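Local coordinates for protein Abbfa_003403 (Acinetobacter baumannii, PDB 4ZXH) that probably assembles a peptide as a four-domain nonribosomal peptide synthetase, with condensation, adenylation, carrier and thioesterase domains in one chain, at residues Y39-Q51 against N137-D151. Numbering follows the deposited sequence.
With PX4 (1,2-dimyristoyl-sn-glycero-3-phosphocholine), chain C; PNS (4'-phosphopantetheine), chain B.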
ATOM      1  N   TYR A  39       6.603   7.667  20.286  1.00 21.67           N
ATOM      2  CA  TYR A  39       7.477   8.756  20.738  1.00 29.39           C
ATOM      3  C   TYR A  39       7.312   9.096  22.239  1.00 21.09           C
ATOM      4  O   TYR A  39       7.663  10.187  22.684  1.00 18.79           O
ATOM      5  CB  TYR A  39       7.241  10.002  19.876  1.00 30.70           C
ATOM      6  CG  TYR A  39       7.708   9.796  18.468  1.00 32.07           C
ATOM      7  CD1 TYR A  39       9.059   9.908  18.143  1.00 28.74           C
ATOM      8  CD2 TYR A  39       6.814   9.440  17.461  1.00 30.63           C
ATOM      9  CE1 TYR A  39       9.503   9.688  16.845  1.00 21.20           C
ATOM     10  CE2 TYR A  39       7.250   9.216  16.160  1.00 27.81           C
ATOM     11  CZ  TYR A  39       8.603   9.338  15.863  1.00 26.61           C
ATOM     12  OH  TYR A  39       9.047   9.134  14.574  1.00 34.02           O
ATOM     13  N   ASN A  40       6.781   8.145  23.001  1.00 19.05           N
ATOM     14  CA  ASN A  40       6.730   8.220  24.457  1.00 17.81           C
ATOM     15  C   ASN A  40       8.047   7.800  25.094  1.00 31.43           C
ATOM     16  O   ASN A  40       8.222   6.619  25.385  1.00 35.90           O
ATOM     17  CB  ASN A  40       5.635   7.302  25.002  1.00 29.16           C
ATOM     18  CG  ASN A  40       4.245   7.779  24.683  1.00 18.34           C
ATOM     19  OD1 ASN A  40       4.036   8.579  23.782  1.00 39.95           O
ATOM     20  ND2 ASN A  40       3.278   7.279  25.426  1.00 20.96           N
ATOM     21  N   MET A  41       8.972   8.735  25.308  1.00 17.74           N
ATOM     22  CA  MET A  41      10.202   8.398  26.014  1.00 28.27           C
ATOM     23  C   MET A  41       9.895   7.987  27.469  1.00 37.80           C
ATOM     24  O   MET A  41       9.058   8.602  28.164  1.00 36.25           O
ATOM     25  CB  MET A  41      11.177   9.560  26.009  1.00 18.03           C
ATOM     26  CG  MET A  41      11.208  10.375  24.740  1.00 39.53           C
ATOM     27  SD  MET A  41      12.511  11.590  24.734  1.00 30.79           S
ATOM     28  CE  MET A  41      13.917  10.500  24.819  1.00 81.26           C
ATOM     29  N   VAL A  42      10.571   6.941  27.922  1.00 25.29           N
ATOM     30  CA  VAL A  42      10.317   6.387  29.237  1.00 26.13           C
ATOM     31  C   VAL A  42      11.607   6.018  29.923  1.00 27.95           C
ATOM     32  O   VAL A  42      12.375   5.200  29.409  1.00 25.57           O
ATOM     33  CB  VAL A  42       9.443   5.097  29.185  1.00 28.59           C
ATOM     34  CG1 VAL A  42       9.274   4.520  30.600  1.00 19.15           C
ATOM     35  CG2 VAL A  42       8.108   5.366  28.541  1.00 21.20           C
ATOM     36  N   VAL A  43      11.839   6.616  31.085  1.00 29.03           N
ATOM     37  CA  VAL A  43      12.882   6.156  31.982  1.00 25.54           C
ATOM     38  C   VAL A  43      12.185   5.670  33.265  1.00 29.66           C
ATOM     39  O   VAL A  43      11.294   6.361  33.784  1.00 25.33           O
ATOM     40  CB  VAL A  43      13.919   7.277  32.277  1.00 26.56           C
ATOM     41  CG1 VAL A  43      13.244   8.547  32.738  1.00 27.63           C
ATOM     42  CG2 VAL A  43      14.900   6.832  33.318  1.00 31.97           C
ATOM     43  N   ALA A  44      12.566   4.486  33.758  1.00 32.46           N
ATOM     44  CA  ALA A  44      11.892   3.882  34.919  1.00 21.23           C
ATOM     45  C   ALA A  44      12.856   3.336  35.976  1.00 34.23           C
ATOM     46  O   ALA A  44      13.982   2.909  35.670  1.00 34.31           O
ATOM     47  CB  ALA A  44      10.963   2.765  34.464  1.00 21.24           C
ATOM     48  N   PHE A  45      12.403   3.314  37.228  1.00 27.94           N
ATOM     49  CA  PHE A  45      13.288   2.920  38.311  1.00 27.50           C
ATOM     50  C   PHE A  45      12.591   2.099  39.361  1.00 29.40           C
ATOM     51  O   PHE A  45      11.408   2.277  39.639  1.00 27.95           O
ATOM     52  CB  PHE A  45      13.925   4.146  38.978  1.00 23.95           C
ATOM     53  CG  PHE A  45      14.793   4.966  38.060  1.00 25.99           C
ATOM     54  CD1 PHE A  45      16.036   4.500  37.654  1.00 27.65           C
ATOM     55  CD2 PHE A  45      14.373   6.205  37.612  1.00 32.42           C
ATOM     56  CE1 PHE A  45      16.848   5.249  36.811  1.00 23.47           C
ATOM     57  CE2 PHE A  45      15.181   6.966  36.771  1.00 42.94           C
ATOM     58  CZ  PHE A  45      16.425   6.485  36.376  1.00 38.21           C
ATOM     59  N   ASP A  46      13.347   1.167  39.920  1.00 30.43           N
ATOM     60  CA  ASP A  46      12.971   0.512  41.148  1.00 35.90           C
ATOM     61  C   ASP A  46      13.331   1.517  42.236  1.00 35.47           C
ATOM     62  O   ASP A  46      14.448   2.028  42.237  1.00 33.40           O
ATOM     63  CB  ASP A  46      13.722  -0.813  41.291  1.00 40.68           C
ATOM     64  CG  ASP A  46      13.181  -1.677  42.400  1.00 49.86           C
ATOM     65  OD1 ASP A  46      12.899  -1.136  43.486  1.00 53.05           O
ATOM     66  OD2 ASP A  46      12.999  -2.892  42.167  1.00 58.07           O
ATOM     67  N   VAL A  47      12.392   1.856  43.118  1.00 30.10           N
ATOM     68  CA  VAL A  47      12.690   2.831  44.165  1.00 34.62           C
ATOM     69  C   VAL A  47      12.378   2.284  45.550  1.00 37.61           C
ATOM     70  O   VAL A  47      11.224   2.023  45.858  1.00 39.32           O
ATOM     71  CB  VAL A  47      11.915   4.146  43.977  1.00 33.32           C
ATOM     72  CG1 VAL A  47      12.333   5.154  45.051  1.00 34.86           C
ATOM     73  CG2 VAL A  47      12.171   4.722  42.602  1.00 26.23           C
ATOM     74  N   LYS A  48      13.413   2.104  46.372  1.00 42.01           N
ATOM     75  CA  LYS A  48      13.239   1.672  47.759  1.00 39.15           C
ATOM     76  C   LYS A  48      13.504   2.862  48.667  1.00 44.15           C
ATOM     77  O   LYS A  48      14.502   3.565  48.493  1.00 52.93           O
ATOM     78  CB  LYS A  48      14.173   0.507  48.099  1.00 33.38           C
ATOM     79  CG  LYS A  48      13.779  -0.814  47.478  1.00 33.30           C
ATOM     80  CD  LYS A  48      14.778  -1.911  47.790  1.00 34.54           C
ATOM     81  CE  LYS A  48      14.444  -3.224  47.084  1.00 40.69           C
ATOM     82  NZ  LYS A  48      14.340  -3.079  45.596  1.00 46.59           N
ATOM     83  N   VAL A  49      12.611   3.104  49.623  1.00 33.85           N
ATOM     84  CA  VAL A  49      12.686   4.329  50.410  1.00 34.49           C
ATOM     85  C   VAL A  49      12.877   4.059  51.890  1.00 52.43           C
ATOM     86  O   VAL A  49      12.665   2.943  52.372  1.00 61.67           O
ATOM     87  CB  VAL A  49      11.420   5.218  50.220  1.00 40.68           C
ATOM     88  CG1 VAL A  49      11.224   5.592  48.741  1.00 32.18           C
ATOM     89  CG2 VAL A  49      10.182   4.532  50.751  1.00 34.78           C
ATOM     90  N   ASN A  50      13.328   5.097  52.587  1.00 54.16           N
ATOM     91  CA  ASN A  50      13.384   5.138  54.045  1.00 51.79           C
ATOM     92  C   ASN A  50      12.323   6.137  54.523  1.00 51.86           C
ATOM     93  O   ASN A  50      11.844   6.947  53.724  1.00 48.04           O
ATOM     94  CB  ASN A  50      14.781   5.546  54.526  1.00 48.92           C
ATOM     95  CG  ASN A  50      15.844   4.493  54.225  1.00 54.54           C
ATOM     96  OD1 ASN A  50      15.567   3.293  54.251  1.00 61.90           O
ATOM     97  ND2 ASN A  50      17.081   4.944  53.977  1.00 46.71           N
ATOM     98  N   GLN A  51      11.954   6.105  55.802  1.00 56.13           N
ATOM     99  CA  GLN A  51      10.879   6.982  56.272  1.00 63.17           C
ATOM    100  C   GLN A  51      11.259   8.469  56.260  1.00 63.53           C
ATOM    101  O   GLN A  51      10.376   9.338  56.295  1.00 62.92           O
ATOM    102  CB  GLN A  51      10.424   6.581  57.679  1.00 78.13           C
ATOM    103  CG  GLN A  51       8.899   6.714  57.895  1.00 94.94           C
ATOM    104  CD  GLN A  51       8.065   5.826  56.953  1.00102.21           C
ATOM    105  OE1 GLN A  51       7.124   6.291  56.298  1.00103.89           O
ATOM    106  NE2 GLN A  51       8.404   4.541  56.900  1.00103.21           N
ATOM    107  N   ASN A 137       7.373   0.267  51.385  1.00 48.16           N
ATOM    108  CA  ASN A 137       8.412   1.230  51.054  1.00 42.81           C
ATOM    109  C   ASN A 137       9.136   0.890  49.761  1.00 42.20           C
ATOM    110  O   ASN A 137      10.235   1.369  49.502  1.00 43.52           O
ATOM    111  CB  ASN A 137       9.400   1.349  52.207  1.00 40.45           C
ATOM    112  CG  ASN A 137       8.791   2.021  53.416  1.00 51.07           C
ATOM    113  OD1 ASN A 137       7.867   2.831  53.290  1.00 53.65           O
ATOM    114  ND2 ASN A 137       9.294   1.683  54.599  1.00 59.43           N
ATOM    115  N   HIS A 138       8.487   0.089  48.930  1.00 43.95           N
ATOM    116  CA  HIS A 138       9.094  -0.386  47.693  1.00 41.16           C
ATOM    117  C   HIS A 138       8.210  -0.054  46.476  1.00 38.17           C
ATOM    118  O   HIS A 138       7.058  -0.488  46.405  1.00 35.89           O
ATOM    119  CB  HIS A 138       9.339  -1.882  47.810  1.00 34.02           C
ATOM    120  CG  HIS A 138      10.022  -2.475  46.630  1.00 35.51           C
ATOM    121  ND1 HIS A 138      10.184  -3.832  46.475  1.00 46.79           N
ATOM    122  CD2 HIS A 138      10.587  -1.895  45.547  1.00 36.13           C
ATOM    123  CE1 HIS A 138      10.819  -4.067  45.337  1.00 49.49           C
ATOM    124  NE2 HIS A 138      11.071  -2.911  44.756  1.00 41.75           N
ATOM    125  N   TYR A 139       8.751   0.713  45.530  1.00 30.25           N
ATOM    126  CA  TYR A 139       7.958   1.274  44.439  1.00 29.03           C
ATOM    127  C   TYR A 139       8.630   1.084  43.088  1.00 34.36           C
ATOM    128  O   TYR A 139       9.849   0.939  43.012  1.00 39.83           O
ATOM    129  CB  TYR A 139       7.702   2.771  44.659  1.00 28.72           C
ATOM    130  CG  TYR A 139       6.980   3.090  45.941  1.00 30.06           C
ATOM    131  CD1 TYR A 139       5.603   3.018  46.013  1.00 32.83           C
ATOM    132  CD2 TYR A 139       7.675   3.456  47.092  1.00 45.49           C
ATOM    133  CE1 TYR A 139       4.931   3.297  47.183  1.00 47.33           C
ATOM    134  CE2 TYR A 139       7.010   3.737  48.281  1.00 44.45           C
ATOM    135  CZ  TYR A 139       5.633   3.657  48.320  1.00 49.31           C
ATOM    136  OH  TYR A 139       4.933   3.929  49.481  1.00 50.40           O
ATOM    137  N   VAL A 140       7.829   1.074  42.023  1.00 31.84           N
ATOM    138  CA  VAL A 140       8.349   1.289  40.677  1.00 25.71           C
ATOM    139  C   VAL A 140       7.796   2.621  40.170  1.00 33.34           C
ATOM    140  O   VAL A 140       6.612   2.921  40.329  1.00 37.52           O
ATOM    141  CB  VAL A 140       7.975   0.149  39.720  1.00 30.60           C
ATOM    142  CG1 VAL A 140       8.430   0.461  38.305  1.00 24.38           C
ATOM    143  CG2 VAL A 140       8.585  -1.159  40.208  1.00 31.40           C
ATOM    144  N   ILE A 141       8.666   3.433  39.592  1.00 28.97           N
ATOM    145  CA  ILE A 141       8.304   4.778  39.179  1.00 25.96           C
ATOM    146  C   ILE A 141       8.719   4.936  37.742  1.00 27.52           C
ATOM    147  O   ILE A 141       9.895   4.769  37.430  1.00 38.52           O
ATOM    148  CB  ILE A 141       9.000   5.853  40.028  1.00 23.86           C
ATOM    149  CG1 ILE A 141       8.831   5.558  41.505  1.00 47.86           C
ATOM    150  CG2 ILE A 141       8.417   7.221  39.747  1.00 24.73           C
ATOM    151  CD1 ILE A 141       7.402   5.686  41.992  1.00 61.17           C
ATOM    152  N   ALA A 142       7.775   5.259  36.866  1.00 27.43           N
ATOM    153  CA  ALA A 142       8.099   5.423  35.449  1.00 28.22           C
ATOM    154  C   ALA A 142       7.734   6.818  34.982  1.00 25.11           C
ATOM    155  O   ALA A 142       6.587   7.259  35.124  1.00 26.09           O
ATOM    156  CB  ALA A 142       7.390   4.373  34.599  1.00 20.90           C
ATOM    157  N   PHE A 143       8.727   7.508  34.434  1.00 21.57           N
ATOM    158  CA  PHE A 143       8.555   8.843  33.901  1.00 25.91           C
ATOM    159  C   PHE A 143       8.368   8.742  32.396  1.00 29.68           C
ATOM    160  O   PHE A 143       9.202   8.147  31.718  1.00 38.17           O
ATOM    161  CB  PHE A 143       9.768   9.712  34.218  1.00 28.30           C
ATOM    162  CG  PHE A 143      10.050   9.850  35.676  1.00 30.21           C
ATOM    163  CD1 PHE A 143       9.584  10.943  36.385  1.00 31.31           C
ATOM    164  CD2 PHE A 143      10.782   8.880  36.350  1.00 29.13           C
ATOM    165  CE1 PHE A 143       9.844  11.076  37.733  1.00 22.43           C
ATOM    166  CE2 PHE A 143      11.034   9.010  37.697  1.00 29.72           C
ATOM    167  CZ  PHE A 143      10.555  10.111  38.384  1.00 31.70           C
ATOM    168  N   VAL A 144       7.277   9.316  31.888  1.00 27.03           N
ATOM    169  CA  VAL A 144       6.968   9.313  30.457  1.00 24.86           C
ATOM    170  C   VAL A 144       6.966  10.733  29.903  1.00 28.95           C
ATOM    171  O   VAL A 144       6.191  11.577  30.363  1.00 25.21           O
ATOM    172  CB  VAL A 144       5.597   8.718  30.167  1.00 20.65           C
ATOM    173  CG1 VAL A 144       5.489   8.387  28.709  1.00 27.61           C
ATOM    174  CG2 VAL A 144       5.371   7.487  30.982  1.00 32.69           C
ATOM    175  N   ILE A 145       7.818  11.003  28.920  1.00 21.61           N
ATOM    176  CA  ILE A 145       7.846  12.327  28.310  1.00 21.68           C
ATOM    177  C   ILE A 145       7.726  12.192  26.805  1.00 22.13           C
ATOM    178  O   ILE A 145       8.487  11.449  26.181  1.00 26.49           O
ATOM    179  CB  ILE A 145       9.152  13.110  28.619  1.00 18.98           C
ATOM    180  CG1 ILE A 145       9.343  13.321  30.102  1.00 27.37           C
ATOM    181  CG2 ILE A 145       9.088  14.457  28.005  1.00 24.87           C
ATOM    182  CD1 ILE A 145      10.275  12.339  30.759  1.00 32.63           C
ATOM    183  N   HIS A 146       6.797  12.919  26.206  1.00 25.00           N
ATOM    184  CA  HIS A 146       6.662  12.854  24.761  1.00 21.41           C
ATOM    185  C   HIS A 146       7.838  13.542  24.073  1.00 27.10           C
ATOM    186  O   HIS A 146       8.266  14.636  24.476  1.00 36.47           O
ATOM    187  CB  HIS A 146       5.351  13.474  24.321  1.00 20.35           C
ATOM    188  CG  HIS A 146       4.985  13.141  22.912  1.00 31.46           C
ATOM    189  ND1 HIS A 146       5.570  13.760  21.832  1.00 28.88           N
ATOM    190  CD2 HIS A 146       4.110  12.241  22.407  1.00 18.85           C
ATOM    191  CE1 HIS A 146       5.054  13.269  20.719  1.00 32.80           C
ATOM    192  NE2 HIS A 146       4.171  12.341  21.039  1.00 24.33           N
ATOM    193  N   HIS A 147       8.361  12.891  23.039  1.00 23.94           N
ATOM    194  CA  HIS A 147       9.579  13.342  22.353  1.00 24.44           C
ATOM    195  C   HIS A 147       9.377  14.703  21.631  1.00 29.87           C
ATOM    196  O   HIS A 147      10.343  15.431  21.376  1.00 24.72           O
ATOM    197  CB  HIS A 147      10.025  12.254  21.373  1.00 23.77           C
ATOM    198  CG  HIS A 147      11.470  12.331  20.969  1.00 26.07           C
ATOM    199  ND1 HIS A 147      12.129  13.516  20.767  1.00 26.91           N
ATOM    200  CD2 HIS A 147      12.355  11.340  20.686  1.00 29.03           C
ATOM    201  CE1 HIS A 147      13.380  13.261  20.391  1.00 29.31           C
ATOM    202  NE2 HIS A 147      13.536  11.955  20.334  1.00 35.31           N
ATOM    203  N   ALA A 148       8.131  15.062  21.323  1.00 25.19           N
ATOM    204  CA  ALA A 148       7.858  16.409  20.811  1.00 29.26           C
ATOM    205  C   ALA A 148       8.254  17.488  21.817  1.00 29.96           C
ATOM    206  O   ALA A 148       8.538  18.629  21.426  1.00 30.04           O
ATOM    207  CB  ALA A 148       6.382  16.573  20.429  1.00 20.29           C
ATOM    208  N   LEU A 149       8.297  17.137  23.106  1.00 29.55           N
ATOM    209  CA  LEU A 149       8.608  18.123  24.136  1.00 24.79           C
ATOM    210  C   LEU A 149      10.110  18.221  24.359  1.00 30.88           C
ATOM    211  O   LEU A 149      10.658  19.321  24.427  1.00 36.13           O
ATOM    212  CB  LEU A 149       7.904  17.788  25.448  1.00 23.25           C
ATOM    213  CG  LEU A 149       8.012  18.884  26.521  1.00 32.34           C
ATOM    214  CD1 LEU A 149       7.206  20.162  26.151  1.00 23.08           C
ATOM    215  CD2 LEU A 149       7.631  18.376  27.922  1.00 24.60           C
ATOM    216  N   MET A 150      10.789  17.083  24.489  1.00 29.13           N
ATOM    217  CA  MET A 150      12.235  17.136  24.694  1.00 28.71           C
ATOM    218  C   MET A 150      12.889  15.841  24.256  1.00 27.42           C
ATOM    219  O   MET A 150      12.226  14.830  24.067  1.00 31.08           O
ATOM    220  CB  MET A 150      12.594  17.466  26.164  1.00 32.62           C
ATOM    221  CG  MET A 150      12.079  16.513  27.271  1.00 36.58           C
ATOM    222  SD  MET A 150      12.589  16.982  28.987  1.00 21.26           S
ATOM    223  CE  MET A 150      11.468  18.319  29.320  1.00 33.09           C
ATOM    224  N   ASP A 151      14.197  15.891  24.055  1.00 24.51           N
ATOM    225  CA  ASP A 151      14.938  14.715  23.651  1.00 24.57           C
ATOM    226  C   ASP A 151      15.575  14.018  24.863  1.00 28.19           C
ATOM    227  O   ASP A 151      15.407  14.440  26.000  1.00 31.45           O
ATOM    228  CB  ASP A 151      16.000  15.108  22.621  1.00 27.74           C
ATOM    229  CG  ASP A 151      16.867  16.236  23.097  1.00 33.27           C
ATOM    230  OD1 ASP A 151      16.962  16.415  24.328  1.00 30.16           O
ATOM    231  OD2 ASP A 151      17.462  16.940  22.247  1.00 44.53           O
TER
HETATM  232  O1  PX4 C1402       0.965   8.324  49.416  1.00148.30           O
HETATM  233  O2  PX4 C1402       2.050   6.051  50.089  1.00149.11           O
HETATM  234  P1  PX4 C1402       2.163   7.547  49.918  1.00150.51           P
HETATM  235  O3  PX4 C1402       2.717   8.185  51.296  1.00119.53           O
HETATM  236  C1  PX4 C1402       1.902   8.843  52.267  1.00121.26           C
HETATM  237  C2  PX4 C1402       2.739   9.063  53.531  1.00122.29           C
HETATM  238  N1  PX4 C1402       2.081   9.939  54.525  1.00123.08           N
HETATM  239  C3  PX4 C1402       0.631   9.679  54.576  1.00120.67           C
HETATM  240  C4  PX4 C1402       2.663   9.680  55.853  1.00121.87           C
HETATM  241  C5  PX4 C1402       2.321  11.349  54.184  1.00122.03           C
HETATM  242  O4  PX4 C1402       3.430   7.859  48.962  1.00111.11           O
HETATM  243  C6  PX4 C1402       4.214   6.855  48.311  1.00103.62           C
HETATM  244  C7  PX4 C1402       4.769   7.445  47.019  1.00 92.79           C
HETATM  245  C8  PX4 C1402       3.712   8.441  46.550  1.00 90.53           C
HETATM  246  O5  PX4 C1402       4.115   9.070  45.337  1.00 89.45           O
HETATM  247  C9  PX4 C1402       3.763  10.454  45.044  1.00 75.52           C
HETATM  248  O6  PX4 C1402       3.257  11.155  45.904  1.00 74.96           O
HETATM  249  C10 PX4 C1402       4.040  11.017  43.674  1.00 63.37           C
HETATM  250  C11 PX4 C1402       5.266  11.919  43.691  1.00 48.53           C
HETATM  251  C12 PX4 C1402       6.291  11.400  42.694  1.00 36.92           C
HETATM  252  C13 PX4 C1402       6.993  12.577  42.032  1.00 32.33           C
HETATM  253  C14 PX4 C1402       8.498  12.470  42.219  1.00 30.88           C
HETATM  254  C15 PX4 C1402       9.119  13.822  41.920  1.00 28.27           C
HETATM  255  C16 PX4 C1402      10.139  13.688  40.807  1.00 21.25           C
HETATM  256  C17 PX4 C1402      10.575  15.057  40.320  1.00 20.78           C
HETATM  257  C18 PX4 C1402       9.667  15.529  39.184  1.00 26.15           C
HETATM  258  C19 PX4 C1402      10.347  15.422  37.829  1.00 18.92           C
HETATM  259  C20 PX4 C1402       9.299  15.382  36.722  1.00 32.76           C
HETATM  260  C21 PX4 C1402       9.962  15.389  35.345  1.00 34.96           C
HETATM  261  C22 PX4 C1402       9.129  14.682  34.287  1.00 25.51           C
HETATM  262  O7  PX4 C1402       6.020   8.115  47.246  1.00 82.08           O
HETATM  263  C23 PX4 C1402       7.055   7.757  46.268  1.00 68.97           C
HETATM  264  O8  PX4 C1402       6.965   6.667  45.736  1.00 70.77           O
HETATM  265  C24 PX4 C1402       8.189   8.724  45.914  1.00 54.67           C
HETATM  266  C25 PX4 C1402       9.222   8.206  44.898  1.00 38.16           C
HETATM  267  C26 PX4 C1402      10.220   9.291  44.452  1.00 31.81           C
HETATM  268  C27 PX4 C1402      11.196   8.816  43.357  1.00 29.80           C
HETATM  269  C28 PX4 C1402      12.232   9.863  42.935  1.00 29.52           C
HETATM  270  C29 PX4 C1402      13.197   9.377  41.840  1.00 22.84           C
HETATM  271  C30 PX4 C1402      14.270  10.413  41.469  1.00 26.54           C
HETATM  272  C31 PX4 C1402      14.771  10.385  40.004  1.00 35.08           C
HETATM  273  C32 PX4 C1402      13.768  11.071  39.063  1.00 45.08           C
HETATM  274  C33 PX4 C1402      14.313  11.561  37.713  1.00 45.07           C
HETATM  275  C34 PX4 C1402      13.188  11.766  36.693  1.00 41.96           C
HETATM  276  C35 PX4 C1402      13.416  12.860  35.647  1.00 33.83           C
HETATM  277  C36 PX4 C1402      13.387  12.308  34.230  1.00 18.96           C
HETATM  278  O23 PNS B1401       4.895  14.395   4.788  1.00 28.78           O
HETATM  279  P24 PNS B1401       5.226  15.742   5.376  1.00 28.70           P
HETATM  280  O25 PNS B1401       5.631  16.851   4.443  1.00 28.18           O
HETATM  281  O27 PNS B1401       6.455  15.468   6.384  1.00 38.06           O
HETATM  282  C28 PNS B1401       6.342  14.493   7.415  1.00 36.72           C
HETATM  283  C29 PNS B1401       7.617  14.501   8.240  1.00 39.68           C
HETATM  284  C30 PNS B1401       7.763  15.931   8.762  1.00 38.81           C
HETATM  285  C31 PNS B1401       8.799  14.123   7.347  1.00 37.31           C
HETATM  286  C32 PNS B1401       7.501  13.467   9.370  1.00 36.28           C
HETATM  287  O33 PNS B1401       6.973  12.261   8.793  1.00 31.14           O
HETATM  288  C34 PNS B1401       8.845  13.240  10.035  1.00 36.04           C
HETATM  289  O35 PNS B1401       9.450  14.141  10.615  1.00 32.67           O
HETATM  290  N36 PNS B1401       9.369  12.023   9.994  1.00 29.27           N
HETATM  291  C37 PNS B1401      10.652  11.706  10.600  1.00 25.61           C
HETATM  292  C38 PNS B1401      10.412  10.623  11.650  1.00 31.38           C
HETATM  293  C39 PNS B1401      11.381  10.795  12.779  0.50 37.97           C
HETATM  294  O40 PNS B1401      11.706  11.910  13.160  0.50 45.27           O
HETATM  295  N41 PNS B1401      11.823   9.653  13.288  0.50 35.69           N
HETATM  296  C42 PNS B1401      12.751   9.464  14.377  0.50 33.92           C
HETATM  297  C43 PNS B1401      13.091   7.995  14.237  0.50 32.12           C
HETATM  298  S44 PNS B1401      14.641   7.883  13.332  0.50 61.73           S
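Val43 and Phe143 form one of the hydrogen-bonded pairs joining strands 40-49 and 138-146, antiparallel neighbours in the mixed sheet of the condensation domain. Backbone bonds run from His147 N to Tyr39 O at one end to Val49 N and Asn137 O at the other. The straightest is Val47 N to Tyr139 O, 2.7 Å and 173° at the hydrogen.

The face with Val43, Val47, Tyr139, Ile141 and Phe143 meets the bound phospholipid. Val47 CG2 packs on Ile141 CG1 at 3.6 Å. PX4 C34 sits over the centre of the Phe143 ring, and Val43 O lies in plane at its edge. PX4 O8 is over one face of the Tyr139 ring, offset toward the rim.

On the other face Ala44 lies beside Ala142, and helix 104-115 packs on Val42, Ala142 and Val144. At its far end is a polar cluster. His138 NE2 makes weak bonds to both carboxylate oxygens of Asp46, OD1 at 2.8 Å and OD2 at 3.2 Å. Carboxylate and ring are nearly coplanar, 17° apart. Lys48 CE stands over the ring face in a CH-pi contact. A bend at the last Lys48 torsion (chi4 56°) brings NZ to Asp46 OD1 in a salt bridge whose hydrogen bond is weak; it probably stabilises the carboxylate charge.

The HHxxxD motif, His146 to Asp151, which marks the active site of condensation domains, begins at the opposite end. His146 ND1 accepts Ala148 N, and NE2 bonds Gln30; together they fix the ring's rotation. Asp151, N-cap of helix 152-165, bonds Ser154 OG through OD1, which also pairs with Arg285. Met41 SD lies over the His147 ring, 4.2 Å from its centroid. Tyr39 reaches the phosphopantetheine, its OH 3.1 Å from PNS N41.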